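Local coordinates for probable acetyltransferase (Agrobacterium tumefaciens, PDB 2GE3), which probably transfers the acetyl group of acetyl coenzyme A to an acceptor that is not identified, as a member of the GNAT family, at residues 8-13 / 104-109. Sequence-based numbering, arbitrary orientation.
Sequences VTIKPI and ARLMRR. With ACO (acetyl coenzyme *a), chain E.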
loop_
_atom_site.group_PDB
_atom_site.type_symbol
_atom_site.label_atom_id
_atom_site.label_comp_id
_atom_site.label_asym_id
_atom_site.label_seq_id
_atom_site.Cartn_x
_atom_site.Cartn_y
_atom_site.Cartn_z
ATOM N N VAL A 8 -8.571 -4.360 31.989
ATOM C CA VAL A 8 -8.570 -4.633 30.554
ATOM C C VAL A 8 -7.873 -5.946 30.296
ATOM O O VAL A 8 -6.824 -6.211 30.862
ATOM C CB VAL A 8 -7.912 -3.530 29.734
ATOM C CG1 VAL A 8 -7.779 -3.941 28.304
ATOM C CG2 VAL A 8 -8.767 -2.274 29.804
ATOM N N THR A 9 -8.504 -6.785 29.481
ATOM C CA THR A 9 -7.869 -8.008 28.969
ATOM C C THR A 9 -7.701 -7.961 27.487
ATOM O O THR A 9 -8.586 -7.470 26.759
ATOM C CB THR A 9 -8.681 -9.213 29.340
ATOM O OG1 THR A 9 -8.849 -9.137 30.754
ATOM C CG2 THR A 9 -7.913 -10.501 29.054
ATOM N N ILE A 10 -6.525 -8.431 27.050
ATOM C CA ILE A 10 -6.162 -8.498 25.625
ATOM C C ILE A 10 -6.229 -9.964 25.189
ATOM O O ILE A 10 -5.677 -10.810 25.816
ATOM C CB ILE A 10 -4.756 -7.910 25.430
ATOM C CG1 ILE A 10 -4.798 -6.398 25.682
ATOM C CG2 ILE A 10 -4.188 -8.298 24.038
ATOM C CD1 ILE A 10 -3.539 -5.829 26.009
ATOM N N LYS A 11 -6.908 -10.267 24.103
ATOM C CA LYS A 11 -7.019 -11.648 23.656
ATOM C C LYS A 11 -7.152 -11.634 22.136
ATOM O O LYS A 11 -7.516 -10.590 21.573
ATOM C CB LYS A 11 -8.257 -12.293 24.279
ATOM C CG LYS A 11 -9.480 -11.431 24.044
ATOM C CD LYS A 11 -10.635 -11.823 24.928
ATOM C CE LYS A 11 -10.257 -11.841 26.415
ATOM N NZ LYS A 11 -11.422 -11.374 27.242
ATOM N N PRO A 12 -6.851 -12.787 21.473
ATOM C CA PRO A 12 -7.114 -12.896 20.020
ATOM C C PRO A 12 -8.577 -12.649 19.752
ATOM O O PRO A 12 -9.415 -12.882 20.599
ATOM C CB PRO A 12 -6.628 -14.333 19.636
ATOM C CG PRO A 12 -5.636 -14.667 20.750
ATOM C CD PRO A 12 -6.242 -14.007 22.025
ATOM N N ILE A 13 -8.889 -12.035 18.638
ATOM C CA ILE A 13 -10.275 -11.763 18.340
ATOM C C ILE A 13 -11.015 -13.102 18.008
ATOM O O ILE A 13 -10.445 -14.044 17.368
ATOM C CB ILE A 13 -10.413 -10.728 17.202
ATOM C CG1 ILE A 13 -11.839 -10.125 17.201
ATOM C CG2 ILE A 13 -10.035 -11.383 15.858
ATOM C CD1 ILE A 13 -12.015 -8.753 16.346
ATOM N N ALA A 104 0.625 -0.011 24.084
ATOM C CA ALA A 104 1.906 -0.720 24.212
ATOM C C ALA A 104 1.684 -2.174 24.446
ATOM O O ALA A 104 2.297 -2.981 23.770
ATOM C CB ALA A 104 2.758 -0.081 25.283
ATOM N N ARG A 105 0.696 -2.527 25.297
ATOM C CA ARG A 105 0.400 -3.934 25.561
ATOM C C ARG A 105 -0.209 -4.650 24.391
ATOM O O ARG A 105 0.146 -5.762 24.088
ATOM C CB ARG A 105 -0.583 -4.111 26.770
ATOM C CG ARG A 105 -0.129 -3.624 28.159
ATOM C CD ARG A 105 -1.009 -4.376 29.127
ATOM N NE ARG A 105 -2.047 -3.630 29.667
ATOM C CZ ARG A 105 -3.231 -4.107 30.050
ATOM N NH1 ARG A 105 -3.614 -5.366 29.859
ATOM N NH2 ARG A 105 -4.060 -3.244 30.602
ATOM N N LEU A 106 -1.198 -4.041 23.770
ATOM C CA LEU A 106 -1.793 -4.608 22.537
ATOM C C LEU A 106 -0.756 -4.805 21.422
ATOM O O LEU A 106 -0.762 -5.860 20.763
ATOM C CB LEU A 106 -2.851 -3.644 22.032
ATOM C CG LEU A 106 -4.324 -3.854 21.657
ATOM C CD1 LEU A 106 -5.070 -5.031 22.242
ATOM C CD2 LEU A 106 -5.053 -2.450 21.950
HETATM N N MSE A 107 0.119 -3.811 21.194
HETATM C CA MSE A 107 1.193 -3.947 20.221
HETATM C C MSE A 107 2.149 -5.088 20.511
HETATM O O MSE A 107 2.424 -5.847 19.637
HETATM C CB MSE A 107 2.036 -2.684 20.133
HETATM C CG MSE A 107 2.530 -2.364 18.688
HETATM SE SE MSE A 107 2.675 -0.323 18.601
HETATM C CE MSE A 107 1.220 -0.221 19.771
ATOM N N ARG A 108 2.664 -5.193 21.754
ATOM C CA ARG A 108 3.510 -6.315 22.141
ATOM C C ARG A 108 2.964 -7.690 21.873
ATOM O O ARG A 108 3.713 -8.600 21.453
ATOM C CB ARG A 108 3.927 -6.185 23.625
ATOM C CG ARG A 108 4.663 -4.913 23.821
ATOM C CD ARG A 108 5.716 -4.868 24.837
ATOM N NE ARG A 108 5.529 -3.685 25.638
ATOM C CZ ARG A 108 6.263 -2.584 25.659
ATOM N NH1 ARG A 108 7.417 -2.375 24.871
ATOM N NH2 ARG A 108 5.830 -1.678 26.551
ATOM N N ARG A 109 1.693 -7.888 22.224
ATOM C CA ARG A 109 1.030 -9.164 21.969
ATOM C C ARG A 109 0.900 -9.415 20.475
ATOM O O ARG A 109 1.046 -10.561 19.993
ATOM C CB ARG A 109 -0.372 -9.196 22.590
ATOM C CG ARG A 109 -0.349 -9.341 24.177
ATOM C CD ARG A 109 0.191 -10.792 24.541
ATOM N NE ARG A 109 -0.763 -11.845 24.123
ATOM C CZ ARG A 109 -1.927 -12.093 24.750
ATOM N NH1 ARG A 109 -2.326 -11.332 25.788
ATOM N NH2 ARG A 109 -2.722 -13.068 24.322
HETATM N N1A ACO E . 2.973 13.721 22.392
HETATM C C2A ACO E . 4.068 12.992 22.614
HETATM N N3A ACO E . 3.997 11.833 23.293
HETATM C C4A ACO E . 2.817 11.393 23.798
HETATM C C5A ACO E . 1.601 12.119 23.577
HETATM C C6A ACO E . 1.727 13.364 22.827
HETATM N N6A ACO E . 0.541 14.063 22.592
HETATM N N7A ACO E . 0.568 11.466 24.246
HETATM C C8A ACO E . 1.061 10.360 24.805
HETATM N N9A ACO E . 2.399 10.348 24.562
HETATM C C1B ACO E . 3.279 9.285 24.975
HETATM C C2B ACO E . 3.045 8.717 26.365
HETATM O O2B ACO E . 3.913 9.470 27.241
HETATM C C3B ACO E . 3.507 7.287 26.051
HETATM O O3B ACO E . 4.935 7.292 25.896
HETATM P P3B ACO E . 6.042 7.064 27.086
HETATM O O7A ACO E . 6.055 8.211 28.090
HETATM O O8A ACO E . 7.267 7.114 26.170
HETATM O O9A ACO E . 5.559 5.859 27.824
HETATM C C4B ACO E . 3.006 6.973 24.640
HETATM O O4B ACO E . 2.985 8.243 24.001
HETATM C C5B ACO E . 1.556 6.412 24.657
HETATM O O5B ACO E . 1.615 5.057 25.077
HETATM P P1A ACO E . 0.385 4.177 25.401
HETATM O O1A ACO E . 0.929 2.803 25.297
HETATM O O2A ACO E . -0.071 4.859 26.673
HETATM O O3A ACO E . -0.566 4.529 24.133
HETATM P P2A ACO E . -2.109 4.369 23.939
HETATM O O4A ACO E . -2.828 3.396 24.821
HETATM O O5A ACO E . -2.609 5.788 23.954
HETATM O O6A ACO E . -2.158 3.760 22.410
HETATM C CBP ACO E . -2.676 4.803 20.260
HETATM C CCP ACO E . -1.609 4.559 21.342
HETATM C CDP ACO E . -2.060 5.813 19.235
HETATM C CEP ACO E . -3.086 3.500 19.575
HETATM C CAP ACO E . -4.042 5.340 20.849
HETATM O OAP ACO E . -3.721 6.536 21.516
HETATM C C9P ACO E . -5.177 5.661 19.916
HETATM O O9P ACO E . -5.996 4.789 19.629
HETATM N N8P ACO E . -5.289 6.912 19.427
HETATM C C7P ACO E . -6.340 7.187 18.419
HETATM C C6P ACO E . -6.238 6.340 17.168
HETATM C C5P ACO E . -4.885 6.197 16.514
HETATM O O5P ACO E . -4.069 7.112 16.458
HETATM N N4P ACO E . -4.646 5.015 15.929
HETATM C C3P ACO E . -3.299 4.627 15.561
HETATM C C2P ACO E . -2.825 5.498 14.423
HETATM S S1P ACO E . -3.744 5.123 12.950
HETATM C C ACO E . -2.256 5.505 12.292
HETATM O O ACO E . -1.289 5.382 12.993
HETATM C CH3 ACO E . -2.266 5.874 10.829
HETATM O O HOH W 1 -4.848 -14.149 25.999
#
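In the GNAT fold the helix that follows the pyrophosphate-binding loop packs against the central sheet, and here Ile10 of edge strand 9-12 meets Arg105, Leu106 and Arg109 of that helix, 102-117. The strand and helix segments run nearly parallel, at 27° with their axes 9.3 Å apart. Ile10 is the apolar centre. Its CG1 lies beside the backbone N, anti to the carbonyl carbon (chi1 -69°), and CD1 beyond it lies 3.5 Å from Arg105 CB. Leu106 CD1 approaches the same side chain obliquely, 3.7 Å from Ile10 CG1 and almost as near to CG2, while Leu106 also touches Cys73 on strand 68-77. Leu102, one turn earlier in the helix, adds to the cover over Val8 and Ile10.

Two arginines one helical turn apart reach across to the carbonyl oxygens of Val8 and Ile10, two residues apart. Thr9 and Lys11 hydrogen-bond through their backbones to Ile64 and Val62 of the neighbouring strand 60-65. Arg105 turns at chi3 (-103°) and presents the edge of its guanidinium to Val8 O; the NH1 bond to Val8 O is nearly straight but, at 3.5 Å, weak. Arg109 is folded more tightly, bent at both chi2 and chi3, and runs past Ile10 in the opposite direction with Ile10 CG2 over one face of the Arg109 guanidinium.

At the N-terminal end of this helical segment, Ala104 N donates to O1A of the acetyl coenzyme A pyrophosphate; the backbone N atoms of Gly101 and Gly103 also hydrogen-bond to the cofactor, as in the pyrophosphate-binding loop of the family. Farther along, Arg109 NH1 gives Ile10 O a weak, bent bond of 3.4 Å, and a water accepting from Arg109 NH2 at 2.9 Å donates weakly to that same Ile10 O.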